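Local coordinates for probable 2-phosphosulfolactate phosphatase (Clostridium acetobutylicum, PDB 1VR0), which catalyses the magnesium-dependent hydrolysis of (2R)-O-phospho-3-sulfolactate to (2R)-3-sulfolactate and phosphate, at the interface of chains A and B. Numbering follows the deposited sequence. Chains: chain A/B, Probable 2-phosphosulfolactate phosphatase.

The interface of chains A and B. Residues chain A 163-165, 210-212; chain B 189-190, 193.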
# COMPACT_ATOMS: atom_id res chain seq x y z
N PHE A 163 -6.07 1.99 2.09
CA PHE A 163 -5.46 2.77 1.07
C PHE A 163 -6.51 3.65 0.41
O PHE A 163 -7.55 3.14 -0.05
CB PHE A 163 -4.86 1.76 0.06
CG PHE A 163 -4.06 2.37 -1.02
CD1 PHE A 163 -4.65 3.16 -1.99
CD2 PHE A 163 -2.72 2.10 -1.13
CE1 PHE A 163 -3.92 3.70 -3.03
CE2 PHE A 163 -1.97 2.62 -2.18
CZ PHE A 163 -2.59 3.43 -3.13
N SER A 164 -6.23 4.95 0.34
CA SER A 164 -7.13 5.92 -0.28
C SER A 164 -6.37 6.78 -1.27
O SER A 164 -5.33 7.36 -0.96
CB SER A 164 -7.77 6.79 0.79
OG SER A 164 -9.02 7.27 0.35
N ILE A 165 -6.91 6.85 -2.48
CA ILE A 165 -6.30 7.60 -3.58
C ILE A 165 -6.05 9.08 -3.27
O ILE A 165 -5.04 9.63 -3.70
CB ILE A 165 -7.12 7.44 -4.87
CG1 ILE A 165 -6.68 6.14 -5.57
CG2 ILE A 165 -6.94 8.62 -5.79
CD1 ILE A 165 -7.53 5.70 -6.72
N TYR A 210 -11.53 9.16 -8.74
CA TYR A 210 -11.53 7.69 -8.72
C TYR A 210 -11.51 7.10 -7.31
O TYR A 210 -11.74 5.92 -7.16
CB TYR A 210 -10.33 7.14 -9.52
CG TYR A 210 -10.33 7.59 -10.96
CD1 TYR A 210 -11.42 7.34 -11.78
CD2 TYR A 210 -9.24 8.28 -11.52
CE1 TYR A 210 -11.46 7.77 -13.09
CE2 TYR A 210 -9.28 8.74 -12.88
CZ TYR A 210 -10.40 8.49 -13.63
OH TYR A 210 -10.50 8.88 -14.94
N ALA A 211 -11.23 7.90 -6.29
CA ALA A 211 -11.22 7.40 -4.91
C ALA A 211 -12.62 7.01 -4.46
O ALA A 211 -13.56 7.74 -4.71
CB ALA A 211 -10.65 8.44 -3.97
N LYS A 212 -12.74 5.89 -3.76
CA LYS A 212 -14.02 5.44 -3.20
C LYS A 212 -14.60 6.54 -2.29
O LYS A 212 -15.76 6.83 -2.36
CB LYS A 212 -13.81 4.13 -2.43
CG LYS A 212 -15.05 3.38 -2.04
N ASP B 189 -9.37 1.15 -3.69
CA ASP B 189 -8.47 2.17 -4.22
C ASP B 189 -7.07 1.56 -4.53
O ASP B 189 -6.42 1.95 -5.48
CB ASP B 189 -8.36 3.34 -3.23
CG ASP B 189 -9.52 4.32 -3.35
OD1 ASP B 189 -10.58 3.96 -3.91
OD2 ASP B 189 -9.37 5.48 -2.88
N ALA B 190 -6.63 0.61 -3.71
CA ALA B 190 -5.33 -0.05 -3.92
C ALA B 190 -5.31 -0.79 -5.22
O ALA B 190 -4.32 -0.74 -5.94
CB ALA B 190 -5.00 -1.00 -2.77
N THR B 193 -5.51 1.63 -8.22
CA THR B 193 -4.18 2.23 -8.43
C THR B 193 -3.22 1.28 -9.15
O THR B 193 -2.52 1.68 -10.07
CB THR B 193 -3.59 2.73 -7.10
OG1 THR B 193 -4.52 3.61 -6.45
CG2 THR B 193 -2.27 3.51 -7.33
O HOH W 1 -11.16 6.30 -1.14
O HOH W 2 -7.88 0.68 -1.02
O HOH W 3 -11.12 2.85 -6.24
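B:Asp189 reaches across to chain A and lays its carboxylate between two helix starts, with one oxygen bonded to each. OD2 of B:Asp189 accepts a nearly straight hydrogen bond from the backbone N of A:Ile165, the first residue of helix 165-181, at 2.8 Å. The donor comes to the anti side of that oxygen, 20° out of the carboxylate plane. OD1 of B:Asp189 uses its syn lone pair for the backbone N of A:Lys212, which opens helix 212-219, at 2.9 Å. The acid thus caps two N termini of the partner, and both helix ends would probably help to stabilise negative charge on it. Water 1 links OD2 to the hydroxyl OG of A:Ser164, while the O of water 3 lies 2.6 Å from OD1 of B:Asp189 and more loosely joins it to the carbonyl of A:Tyr210.

B:Asp189 also begins its own helix, 189-199, whose first turn packs on A:Phe163. The phenylalanine has CG anti to the backbone N (chi1 -174°), which lays one ring face over B:Ala190; CA of that alanine stands 3.8 Å above the ring plane, nearer the ring's edge than its centre. At the far end of the ring, CE1 and CZ approach the hydroxyl of B:Thr193. Water 2 bridges the backbone N of B:Ala190 and the carbonyl O of A:Phe163.

Chains A and B are identical subunits related by a two-fold axis, so the patch recurs with their roles swapped; whether the dimer forms in solution the structure alone does not show. OG1 of B:Thr193 donates a hydrogen bond to the carbonyl O of B:Asp189 (2.7 Å), and the same OG1 rests 3.4 Å from CG1 of A:Ile165.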